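PDB 5E09: cellulase from Bacillus sp. BG-CS10, which probably hydrolyses internal beta-1,4-glucosidic bonds of cellulose, as a salt-adapted family 5 glycoside hydrolase that also carries a family 46 carbohydrate-binding module. Local coordinates for residues F27-G31 against H103-L108; M68-Y74 against A122-L127; F277-T281 against N312-L316; F293-I297 against F328-L332. Residues are numbered along the deposited sequence.

Contact 1. Residues F27-G31 against H103-L108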
loop_
_atom_site.group_PDB
_atom_site.type_symbol
_atom_site.label_atom_id
_atom_site.label_comp_id
_atom_site.label_asym_id
_atom_site.label_seq_id
_atom_site.Cartn_x
_atom_site.Cartn_y
_atom_site.Cartn_z
ATOM N N PHE A 27 -10.337 3.307 14.511
ATOM C CA PHE A 27 -11.764 3.520 14.689
ATOM C C PHE A 27 -12.601 2.971 13.525
ATOM O O PHE A 27 -13.777 2.652 13.701
ATOM C CB PHE A 27 -12.060 5.008 14.889
ATOM C CG PHE A 27 -11.382 5.606 16.088
ATOM C CD1 PHE A 27 -12.003 5.604 17.325
ATOM C CD2 PHE A 27 -10.121 6.170 15.978
ATOM C CE1 PHE A 27 -11.382 6.152 18.431
ATOM C CE2 PHE A 27 -9.494 6.720 17.080
ATOM C CZ PHE A 27 -10.125 6.712 18.308
ATOM N N ASP A 28 -12.006 2.885 12.338
ATOM C CA ASP A 28 -12.721 2.469 11.147
ATOM C C ASP A 28 -13.107 0.990 11.193
ATOM O O ASP A 28 -13.869 0.526 10.353
ATOM C CB ASP A 28 -11.882 2.755 9.896
ATOM C CG ASP A 28 -10.435 2.317 10.043
ATOM O OD1 ASP A 28 -9.787 2.690 11.046
ATOM O OD2 ASP A 28 -9.945 1.599 9.147
ATOM N N ALA A 29 -12.591 0.253 12.173
ATOM C CA ALA A 29 -12.895 -1.178 12.286
ATOM C C ALA A 29 -14.392 -1.427 12.388
ATOM O O ALA A 29 -15.103 -0.728 13.112
ATOM C CB ALA A 29 -12.181 -1.791 13.495
ATOM N N VAL A 30 -14.869 -2.426 11.655
ATOM C CA VAL A 30 -16.281 -2.765 11.674
ATOM C C VAL A 30 -16.561 -3.777 12.770
ATOM O O VAL A 30 -16.409 -4.983 12.574
ATOM C CB VAL A 30 -16.749 -3.331 10.325
ATOM C CG1 VAL A 30 -18.246 -3.611 10.362
ATOM C CG2 VAL A 30 -16.400 -2.360 9.194
ATOM N N GLY A 31 -16.970 -3.279 13.930
ATOM C CA GLY A 31 -17.225 -4.130 15.077
ATOM C C GLY A 31 -17.629 -3.311 16.283
ATOM O O GLY A 31 -18.068 -2.170 16.138
ATOM N N HIS A 103 -16.119 6.458 7.309
ATOM C CA HIS A 103 -15.322 5.499 6.569
ATOM C C HIS A 103 -16.037 4.322 5.936
ATOM O O HIS A 103 -16.484 4.431 4.839
ATOM C CB HIS A 103 -14.148 5.031 7.405
ATOM C CG HIS A 103 -12.978 4.580 6.604
ATOM N ND1 HIS A 103 -12.117 5.455 5.998
ATOM C CD2 HIS A 103 -12.519 3.348 6.320
ATOM C CE1 HIS A 103 -11.185 4.783 5.368
ATOM N NE2 HIS A 103 -11.399 3.501 5.559
ATOM N N HIS A 104 -16.142 3.207 6.620
ATOM C CA HIS A 104 -16.790 2.038 6.057
ATOM C C HIS A 104 -18.274 2.210 5.899
ATOM O O HIS A 104 -18.926 1.466 5.223
ATOM C CB HIS A 104 -16.381 0.755 6.743
ATOM C CG HIS A 104 -14.978 0.369 6.451
ATOM N ND1 HIS A 104 -14.465 0.363 5.183
ATOM C CD2 HIS A 104 -13.966 0.016 7.262
ATOM C CE1 HIS A 104 -13.204 0.009 5.224
ATOM N NE2 HIS A 104 -12.878 -0.206 6.476
ATOM N N ASP A 105 -18.784 3.229 6.543
ATOM C CA ASP A 105 -20.188 3.584 6.399
ATOM C C ASP A 105 -20.575 3.687 4.930
ATOM O O ASP A 105 -21.726 3.472 4.566
ATOM C CB ASP A 105 -20.482 4.909 7.102
ATOM C CG ASP A 105 -20.122 4.881 8.567
ATOM O OD1 ASP A 105 -20.872 4.259 9.349
ATOM O OD2 ASP A 105 -19.094 5.489 8.939
ATOM N N SER A 106 -19.599 4.026 4.096
ATOM C CA SER A 106 -19.801 4.122 2.658
ATOM C C SER A 106 -20.429 2.868 2.045
ATOM O O SER A 106 -21.384 2.971 1.284
ATOM C CB SER A 106 -18.472 4.412 1.968
ATOM O OG SER A 106 -17.547 3.364 2.203
ATOM N N TRP A 107 -19.893 1.690 2.361
ATOM C CA TRP A 107 -20.412 0.458 1.764
ATOM C C TRP A 107 -21.351 -0.274 2.722
ATOM O O TRP A 107 -22.065 -1.192 2.320
ATOM C CB TRP A 107 -19.268 -0.467 1.318
ATOM C CG TRP A 107 -18.384 -0.959 2.433
ATOM C CD1 TRP A 107 -17.253 -0.358 2.905
ATOM C CD2 TRP A 107 -18.555 -2.157 3.210
ATOM N NE1 TRP A 107 -16.714 -1.101 3.929
ATOM C CE2 TRP A 107 -17.491 -2.207 4.136
ATOM C CE3 TRP A 107 -19.502 -3.185 3.211
ATOM C CZ2 TRP A 107 -17.350 -3.253 5.056
ATOM C CZ3 TRP A 107 -19.358 -4.222 4.124
ATOM C CH2 TRP A 107 -18.286 -4.247 5.034
ATOM N N LEU A 108 -21.297 0.131 3.993
ATOM C CA LEU A 108 -22.162 -0.380 5.059
ATOM C C LEU A 108 -23.639 0.055 4.967
ATOM O O LEU A 108 -24.546 -0.748 5.188
ATOM C CB LEU A 108 -21.593 -0.001 6.430
ATOM C CG LEU A 108 -20.192 -0.525 6.752
ATOM C CD1 LEU A 108 -19.723 -0.008 8.104
ATOM C CD2 LEU A 108 -20.166 -2.045 6.716
HETATM O O HOH W 1 -10.024 -0.107 6.984
#

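Contact 2. Residues M68-Y74 against A122-L127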
loop_
_atom_site.group_PDB
_atom_site.type_symbol
_atom_site.label_atom_id
_atom_site.label_comp_id
_atom_site.label_asym_id
_atom_site.label_seq_id
_atom_site.Cartn_x
_atom_site.Cartn_y
_atom_site.Cartn_z
HETATM N N MSE A 68 -24.107 4.229 16.541
HETATM C CA MSE A 68 -25.213 5.161 16.354
HETATM C C MSE A 68 -26.507 4.672 16.988
HETATM O O MSE A 68 -26.857 3.499 16.876
HETATM C CB MSE A 68 -25.447 5.411 14.865
HETATM C CG MSE A 68 -24.292 6.091 14.163
HETATM SE SE MSE A 68 -24.639 6.269 12.258
HETATM C CE MSE A 68 -25.817 7.802 12.329
ATOM N N GLY A 69 -27.221 5.586 17.636
ATOM C CA GLY A 69 -28.536 5.287 18.168
ATOM C C GLY A 69 -29.560 5.286 17.051
ATOM O O GLY A 69 -29.226 5.540 15.892
ATOM N N ASN A 70 -30.813 5.006 17.392
ATOM C CA ASN A 70 -31.862 4.943 16.382
ATOM C C ASN A 70 -32.357 6.271 15.827
ATOM O O ASN A 70 -31.960 7.341 16.291
ATOM C CB ASN A 70 -33.039 4.157 16.953
ATOM C CG ASN A 70 -32.659 2.745 17.343
ATOM O OD1 ASN A 70 -32.211 2.496 18.464
ATOM N ND2 ASN A 70 -32.836 1.808 16.418
ATOM N N ALA A 71 -33.223 6.180 14.825
ATOM C CA ALA A 71 -33.872 7.344 14.243
ATOM C C ALA A 71 -34.717 8.051 15.299
ATOM O O ALA A 71 -35.223 7.411 16.218
ATOM C CB ALA A 71 -34.728 6.930 13.051
ATOM N N PRO A 72 -34.874 9.377 15.176
ATOM C CA PRO A 72 -34.296 10.225 14.133
ATOM C C PRO A 72 -33.012 10.941 14.556
ATOM O O PRO A 72 -32.409 11.628 13.728
ATOM C CB PRO A 72 -35.409 11.235 13.874
ATOM C CG PRO A 72 -36.020 11.425 15.227
ATOM C CD PRO A 72 -35.907 10.094 15.944
ATOM N N ASP A 73 -32.602 10.793 15.813
ATOM C CA ASP A 73 -31.414 11.489 16.306
ATOM C C ASP A 73 -30.120 10.802 15.874
ATOM O O ASP A 73 -29.120 11.467 15.577
ATOM C CB ASP A 73 -31.448 11.597 17.830
ATOM C CG ASP A 73 -32.674 12.325 18.332
ATOM O OD1 ASP A 73 -33.225 13.149 17.570
ATOM O OD2 ASP A 73 -33.083 12.074 19.487
ATOM N N TYR A 74 -30.150 9.471 15.855
ATOM C CA TYR A 74 -28.976 8.664 15.537
ATOM C C TYR A 74 -27.776 9.084 16.375
ATOM O O TYR A 74 -26.655 9.163 15.866
ATOM C CB TYR A 74 -28.630 8.778 14.057
ATOM C CG TYR A 74 -29.694 8.264 13.123
ATOM C CD1 TYR A 74 -29.885 6.903 12.943
ATOM C CD2 TYR A 74 -30.493 9.141 12.404
ATOM C CE1 TYR A 74 -30.851 6.426 12.078
ATOM C CE2 TYR A 74 -31.465 8.671 11.536
ATOM C CZ TYR A 74 -31.638 7.311 11.379
ATOM O OH TYR A 74 -32.595 6.832 10.520
ATOM N N ALA A 122 -30.924 11.109 5.893
ATOM C CA ALA A 122 -31.211 11.435 7.288
ATOM C C ALA A 122 -30.036 11.091 8.215
ATOM O O ALA A 122 -29.612 11.923 9.023
ATOM C CB ALA A 122 -32.473 10.723 7.747
ATOM N N LYS A 123 -29.516 9.869 8.093
ATOM C CA LYS A 123 -28.403 9.410 8.926
ATOM C C LYS A 123 -27.138 10.211 8.659
ATOM O O LYS A 123 -26.427 10.590 9.580
ATOM C CB LYS A 123 -28.106 7.929 8.685
ATOM C CG LYS A 123 -29.226 6.986 9.037
ATOM C CD LYS A 123 -28.790 5.535 8.893
ATOM C CE LYS A 123 -27.673 5.192 9.863
ATOM N NZ LYS A 123 -27.328 3.740 9.820
ATOM N N TYR A 124 -26.858 10.430 7.380
ATOM C CA TYR A 124 -25.701 11.192 6.932
ATOM C C TYR A 124 -25.739 12.603 7.518
ATOM O O TYR A 124 -24.735 13.117 8.051
ATOM C CB TYR A 124 -25.688 11.222 5.405
ATOM C CG TYR A 124 -24.475 11.855 4.764
ATOM C CD1 TYR A 124 -23.267 11.174 4.689
ATOM C CD2 TYR A 124 -24.552 13.119 4.190
ATOM C CE1 TYR A 124 -22.160 11.747 4.079
ATOM C CE2 TYR A 124 -23.461 13.697 3.588
ATOM C CZ TYR A 124 -22.268 13.010 3.533
ATOM O OH TYR A 124 -21.180 13.594 2.923
ATOM N N THR A 125 -26.920 13.207 7.444
ATOM C CA THR A 125 -27.149 14.535 7.997
ATOM C C THR A 125 -26.961 14.573 9.511
ATOM O O THR A 125 -26.288 15.468 10.025
ATOM C CB THR A 125 -28.553 15.031 7.664
ATOM O OG1 THR A 125 -28.696 15.089 6.241
ATOM C CG2 THR A 125 -28.782 16.408 8.252
ATOM N N ALA A 126 -27.550 13.607 10.216
ATOM C CA ALA A 126 -27.397 13.516 11.668
ATOM C C ALA A 126 -25.928 13.370 12.073
ATOM O O ALA A 126 -25.457 14.011 13.027
ATOM C CB ALA A 126 -28.214 12.349 12.212
ATOM N N LEU A 127 -25.209 12.527 11.337
ATOM C CA LEU A 127 -23.786 12.318 11.570
ATOM C C LEU A 127 -22.996 13.601 11.425
ATOM O O LEU A 127 -22.290 14.007 12.351
ATOM C CB LEU A 127 -23.214 11.274 10.609
ATOM C CG LEU A 127 -23.235 9.827 11.084
ATOM C CD1 LEU A 127 -22.487 8.928 10.107
ATOM C CD2 LEU A 127 -22.634 9.736 12.478
#

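Contact 3. Residues F277-T281 against N312-L316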
loop_
_atom_site.group_PDB
_atom_site.type_symbol
_atom_site.label_atom_id
_atom_site.label_comp_id
_atom_site.label_asym_id
_atom_site.label_seq_id
_atom_site.Cartn_x
_atom_site.Cartn_y
_atom_site.Cartn_z
ATOM N N PHE A 277 -0.522 -5.706 0.067
ATOM C CA PHE A 277 -0.241 -5.597 1.499
ATOM C C PHE A 277 -1.413 -6.079 2.356
ATOM O O PHE A 277 -1.224 -6.436 3.519
ATOM C CB PHE A 277 0.109 -4.156 1.881
ATOM C CG PHE A 277 1.483 -3.721 1.440
ATOM C CD1 PHE A 277 2.351 -4.612 0.826
ATOM C CD2 PHE A 277 1.905 -2.417 1.646
ATOM C CE1 PHE A 277 3.612 -4.211 0.422
ATOM C CE2 PHE A 277 3.168 -2.010 1.243
ATOM C CZ PHE A 277 4.022 -2.910 0.631
ATOM N N ASP A 278 -2.619 -6.085 1.794
ATOM C CA ASP A 278 -3.773 -6.605 2.527
ATOM C C ASP A 278 -3.579 -8.092 2.839
ATOM O O ASP A 278 -3.924 -8.566 3.922
ATOM C CB ASP A 278 -5.061 -6.372 1.742
ATOM C CG ASP A 278 -5.521 -4.925 1.810
ATOM O OD1 ASP A 278 -5.114 -4.217 2.758
ATOM O OD2 ASP A 278 -6.285 -4.495 0.918
ATOM N N THR A 279 -3.003 -8.819 1.892
ATOM C CA THR A 279 -2.516 -10.159 2.171
ATOM C C THR A 279 -1.317 -10.054 3.108
ATOM O O THR A 279 -1.394 -10.413 4.281
ATOM C CB THR A 279 -2.111 -10.901 0.878
ATOM O OG1 THR A 279 -3.199 -10.875 -0.054
ATOM C CG2 THR A 279 -1.733 -12.344 1.179
ATOM N N SER A 280 -0.213 -9.527 2.590
ATOM C CA SER A 280 1.011 -9.411 3.370
ATOM C C SER A 280 2.036 -8.513 2.695
ATOM O O SER A 280 2.022 -8.323 1.480
ATOM C CB SER A 280 1.630 -10.794 3.611
ATOM O OG SER A 280 2.947 -10.678 4.122
ATOM N N THR A 281 2.940 -7.974 3.498
ATOM C CA THR A 281 4.063 -7.206 2.987
ATOM C C THR A 281 4.989 -8.092 2.138
ATOM O O THR A 281 5.610 -7.623 1.184
ATOM C CB THR A 281 4.821 -6.544 4.163
ATOM O OG1 THR A 281 5.281 -7.568 5.057
ATOM C CG2 THR A 281 3.955 -5.553 4.913
ATOM N N ASN A 312 -2.483 -0.096 8.410
ATOM C CA ASN A 312 -3.529 -0.817 9.135
ATOM C C ASN A 312 -3.005 -1.486 10.402
ATOM O O ASN A 312 -3.724 -2.244 11.056
ATOM C CB ASN A 312 -4.190 -1.869 8.228
ATOM C CG ASN A 312 -3.213 -2.938 7.732
ATOM O OD1 ASN A 312 -2.133 -3.133 8.294
ATOM N ND2 ASN A 312 -3.604 -3.645 6.675
ATOM N N GLY A 313 -1.744 -1.211 10.728
ATOM C CA GLY A 313 -1.073 -1.861 11.838
ATOM C C GLY A 313 0.158 -2.638 11.400
ATOM O O GLY A 313 0.943 -3.094 12.234
ATOM N N GLN A 314 0.336 -2.772 10.088
ATOM C CA GLN A 314 1.375 -3.632 9.527
ATOM C C GLN A 314 2.695 -2.923 9.222
ATOM O O GLN A 314 3.672 -3.575 8.857
ATOM C CB GLN A 314 0.867 -4.294 8.241
ATOM C CG GLN A 314 0.845 -3.376 7.028
ATOM C CD GLN A 314 0.179 -4.014 5.812
ATOM O OE1 GLN A 314 -0.513 -3.340 5.046
ATOM N NE2 GLN A 314 0.387 -5.313 5.633
ATOM N N HIS A 315 2.737 -1.600 9.353
ATOM C CA HIS A 315 3.977 -0.875 9.076
ATOM C C HIS A 315 4.656 -0.405 10.355
ATOM O O HIS A 315 5.805 -0.759 10.615
ATOM C CB HIS A 315 3.718 0.309 8.142
ATOM C CG HIS A 315 3.283 -0.093 6.773
ATOM N ND1 HIS A 315 3.876 -1.132 6.073
ATOM C CD2 HIS A 315 2.306 0.380 5.964
ATOM C CE1 HIS A 315 3.290 -1.265 4.905
ATOM N NE2 HIS A 315 2.325 -0.357 4.810
ATOM N N LEU A 316 3.961 0.406 11.145
ATOM C CA LEU A 316 4.458 0.759 12.466
ATOM C C LEU A 316 4.003 -0.295 13.464
ATOM O O LEU A 316 2.809 -0.559 13.589
ATOM C CB LEU A 316 3.967 2.140 12.898
ATOM C CG LEU A 316 4.492 2.632 14.253
ATOM C CD1 LEU A 316 5.937 3.099 14.145
ATOM C CD2 LEU A 316 3.619 3.736 14.807
HETATM O O HOH W 2 -2.780 -2.949 3.273
HETATM O O HOH W 3 -2.903 -6.893 6.328
HETATM O O HOH W 4 -6.377 -3.062 5.058
HETATM O O HOH W 5 2.309 -7.633 6.428
#

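Contact 4. Residues F293-I297 against F328-L332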
loop_
_atom_site.group_PDB
_atom_site.type_symbol
_atom_site.label_atom_id
_atom_site.label_comp_id
_atom_site.label_asym_id
_atom_site.label_seq_id
_atom_site.Cartn_x
_atom_site.Cartn_y
_atom_site.Cartn_z
ATOM N N PHE A 293 7.874 2.627 -4.253
ATOM C CA PHE A 293 7.580 3.778 -3.399
ATOM C C PHE A 293 8.491 4.979 -3.682
ATOM O O PHE A 293 8.040 6.129 -3.622
ATOM C CB PHE A 293 7.648 3.373 -1.925
ATOM C CG PHE A 293 6.426 2.626 -1.462
ATOM C CD1 PHE A 293 5.288 3.315 -1.066
ATOM C CD2 PHE A 293 6.401 1.239 -1.452
ATOM C CE1 PHE A 293 4.144 2.637 -0.651
ATOM C CE2 PHE A 293 5.261 0.549 -1.035
ATOM C CZ PHE A 293 4.130 1.254 -0.635
ATOM N N GLU A 294 9.753 4.719 -4.018
ATOM C CA GLU A 294 10.680 5.800 -4.373
ATOM C C GLU A 294 10.183 6.563 -5.609
ATOM O O GLU A 294 10.095 7.805 -5.616
ATOM C CB GLU A 294 12.087 5.237 -4.619
ATOM C CG GLU A 294 13.203 6.283 -4.697
ATOM C CD GLU A 294 13.367 6.877 -6.082
ATOM O OE1 GLU A 294 13.053 6.181 -7.077
ATOM O OE2 GLU A 294 13.807 8.045 -6.173
ATOM N N PHE A 295 9.854 5.807 -6.652
ATOM C CA PHE A 295 9.320 6.385 -7.879
ATOM C C PHE A 295 8.037 7.196 -7.620
ATOM O O PHE A 295 7.930 8.385 -7.982
ATOM C CB PHE A 295 9.061 5.264 -8.882
ATOM C CG PHE A 295 8.765 5.738 -10.269
ATOM C CD1 PHE A 295 9.792 6.015 -11.155
ATOM C CD2 PHE A 295 7.458 5.881 -10.697
ATOM C CE1 PHE A 295 9.517 6.443 -12.447
ATOM C CE2 PHE A 295 7.176 6.303 -11.983
ATOM C CZ PHE A 295 8.205 6.585 -12.860
ATOM N N LEU A 296 7.076 6.544 -6.971
ATOM C CA LEU A 296 5.792 7.164 -6.651
ATOM C C LEU A 296 5.946 8.492 -5.914
ATOM O O LEU A 296 5.373 9.512 -6.323
ATOM C CB LEU A 296 4.936 6.214 -5.808
ATOM C CG LEU A 296 3.602 6.788 -5.317
ATOM C CD1 LEU A 296 2.731 7.214 -6.494
ATOM C CD2 LEU A 296 2.861 5.794 -4.428
ATOM N N ILE A 297 6.709 8.488 -4.823
ATOM C CA ILE A 297 6.810 9.702 -4.024
ATOM C C ILE A 297 7.585 10.793 -4.778
ATOM O O ILE A 297 7.263 11.981 -4.650
ATOM C CB ILE A 297 7.439 9.418 -2.652
ATOM C CG1 ILE A 297 6.483 8.544 -1.839
ATOM C CG2 ILE A 297 7.704 10.719 -1.898
ATOM C CD1 ILE A 297 7.046 8.046 -0.530
ATOM N N PHE A 328 12.239 -0.006 4.593
ATOM C CA PHE A 328 11.050 0.562 3.958
ATOM C C PHE A 328 10.812 2.015 4.380
ATOM O O PHE A 328 10.754 2.928 3.534
ATOM C CB PHE A 328 9.837 -0.326 4.299
ATOM C CG PHE A 328 8.518 0.190 3.796
ATOM C CD1 PHE A 328 8.380 0.669 2.505
ATOM C CD2 PHE A 328 7.402 0.156 4.612
ATOM C CE1 PHE A 328 7.160 1.128 2.047
ATOM C CE2 PHE A 328 6.177 0.616 4.160
ATOM C CZ PHE A 328 6.057 1.100 2.872
ATOM N N HIS A 329 10.697 2.240 5.686
ATOM C CA HIS A 329 10.436 3.588 6.162
ATOM C C HIS A 329 11.585 4.545 5.873
ATOM O O HIS A 329 11.358 5.732 5.647
ATOM C CB HIS A 329 10.146 3.618 7.655
ATOM C CG HIS A 329 9.845 4.995 8.156
ATOM N ND1 HIS A 329 10.760 5.748 8.857
ATOM C CD2 HIS A 329 8.749 5.777 7.997
ATOM C CE1 HIS A 329 10.229 6.928 9.141
ATOM N NE2 HIS A 329 9.012 6.967 8.630
ATOM N N ASN A 330 12.816 4.042 5.900
ATOM C CA ASN A 330 13.950 4.872 5.523
ATOM C C ASN A 330 13.807 5.321 4.077
ATOM O O ASN A 330 14.127 6.461 3.743
ATOM C CB ASN A 330 15.278 4.133 5.720
ATOM C CG ASN A 330 15.696 4.061 7.180
ATOM O OD1 ASN A 330 14.999 4.557 8.069
ATOM N ND2 ASN A 330 16.834 3.430 7.433
HETATM N N MSE A 331 13.321 4.427 3.219
HETATM C CA MSE A 331 13.115 4.793 1.819
HETATM C C MSE A 331 12.023 5.860 1.680
HETATM O O MSE A 331 12.166 6.802 0.889
HETATM C CB MSE A 331 12.769 3.561 0.975
HETATM C CG MSE A 331 12.568 3.878 -0.504
HETATM SE SE MSE A 331 14.092 4.829 -1.303
HETATM C CE MSE A 331 14.928 3.325 -2.226
ATOM N N LEU A 332 10.942 5.722 2.447
ATOM C CA LEU A 332 9.896 6.751 2.444
ATOM C C LEU A 332 10.446 8.109 2.897
ATOM O O LEU A 332 10.261 9.136 2.229
ATOM C CB LEU A 332 8.728 6.347 3.351
ATOM C CG LEU A 332 7.990 5.033 3.092
ATOM C CD1 LEU A 332 6.867 4.876 4.107
ATOM C CD2 LEU A 332 7.453 4.947 1.659
#

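Contact 1. Residues F27-G31 against H103-L108
Two loops at the C-terminal end of the TIM barrel meet here. In family 5 glycoside hydrolases such loops surround the substrate-binding cleft, so these probably help to shape it. Residues 27-31 follow strand 20-23, and residues 103-108 follow strand 97-100 and run into helix 105-110. Strand 57-60 lies between those two strands in the barrel, so the contact reaches across it. His103 comes first. Its CA lies 6.1 Å from the CA of Asp28, and its ring atom CD2 packs 3.7 Å from Asp28 CB. His104 is the meeting point of the two loops. Its CD2 approaches Asp28 O edge-on at 3.1 Å and lies 3.9 Å from Val30 CG2. Water 1 joins the two side chains: it donates to Asp28 OD2 at 2.8 Å and lies 2.9 Å from His104 NE2. The Asp28 carboxylate also accepts from the backbone N atoms of Asn25 and Thr26, so its own loop fixes it in place. Thr63 ties the loops together as well, since its OG1 is hydrogen-bonded to both Asp28 O and His104 N. Further along, Trp107 brings its indole end to Val30, with CZ2 4.3 Å from Val30 CG2. Leu108 adds CD1 at 4.2 Å from the same methyl. The contact is therefore apolar at Val30, while at Asp28 water 1 and Thr63 link segments that share no direct hydrogen bond.

Contact 2. Residues M68-Y74 against A122-L127
The loop 68-74 curls against one side of helix 117-134, and two of its side chains make the main bumps. Tyr74 lays its ring along the helix surface. Lys123 CG sits over one face of that ring, 3.6 Å from the Tyr74 centroid, in a CH-pi contact. The small side chains of Ala122 and Ala126 leave room for the ring: Tyr74 CD2 is 3.9 Å from Ala126 CB, and Tyr74 CE2 is 4.4 Å from Ala122 CB. This is a loop-on-helix contact of the TIM barrel. The loop leads from strand 57-60 to helix 78-93, and the helix precedes strand 142-145. The second bump is Met68, modelled as selenomethionine. Its CE fills the hollow between Lys123 and Leu127, one helical turn apart, 3.5 Å from Leu127 CG and 4.0 Å from Lys123 O. Trp109 of helix 105-110 touches both Met68 and Leu127 and makes a cation-pi pair with Lys123. Just before Tyr74, Asp73 O rests 3.6 Å from Ala126 CB.

Contact 3. Residues F277-T281 against N312-L316
These are two loops at the C-terminal end of the TIM barrel, one after strand 267-272 and the other after strand 306-311, which are neighbours in the barrel. Gln314 has the largest buried area. Its NE2 donates to Phe277 O at 2.9 Å, a nearly straight hydrogen bond. The same NE2 packs 3.6 Å from Thr281 CG2 and donates to water 5, which also accepts from Thr281 N. Phe277 comes next. Its CB lies 3.3 Å from Gln314 OE1. Its ring meets the His315 ring obliquely, with CD2 3.7 Å from His315 CE1, and Phe293 of helix 286-302 touches its side chain. Thr281 completes the group, its CG2 lying 4.3 Å from His315 CE1. The exposed Asp278 side chain is joined to the other loop by solvent. Water 4 links it to Asn312, donating to Asp278 OD1 at 2.9 Å and accepting from Asn312 ND2 at 3.3 Å. Water 2 donates to Asp278 OD1 at 2.7 Å and to Gln314 OE1 at 2.9 Å.

Contact 4. Residues F293-I297 against F328-L332
The outer helical layer of the TIM barrel is packed here. Helix 286-302, which joins the seventh and eighth strands, lies beside helix 326-337, which follows the eighth. The two short segments run nearly parallel, at 22°, with axes 10.3 Å apart. The aromatic contact is a T-shaped pair. Phe328 turns its edge to the face of Phe293, with centroids 5.0 Å apart and planes at 67°. The aliphatic contacts centre on Leu332: its CD2 lies 3.8 Å from Phe293 CD1 and 3.8 Å from Ile297 CD1, so Leu332 fits between these two residues, one helical turn apart. All the touching residues are buried. The charged end of Glu294 leads away from the other segment and forms a salt bridge with Arg339, just beyond helix 326-337. Its OE2 also accepts from Ser340 N. The aliphatic part of Glu294 stays in the contact: its CG packs 3.8 Å from the SE atom of Met331, a selenomethionine in the crystal.

In the fold
All four contacts belong to the barrel domain, but they differ in burial. Contact 4 is core: two helices pack with wholly buried, mostly apolar side chains. Contacts 1 and 3 join loops at the C-terminal ends of strands, are partly exposed, and use water bridges. Of the four, contact 3 alone has a direct hydrogen bond between its segments. Contact 2 is also partly buried, but relies on packing against a helix. Contacts 3 and 4 touch through Phe277 with Phe293 and His315 with Phe328, so loop and helix layers are continuous there. Contacts 1 and 2 do not touch, yet helices 105-110 and 117-134 are consecutive. Contacts 2 and 4 lie farthest apart, their centres about 41 Å from each other.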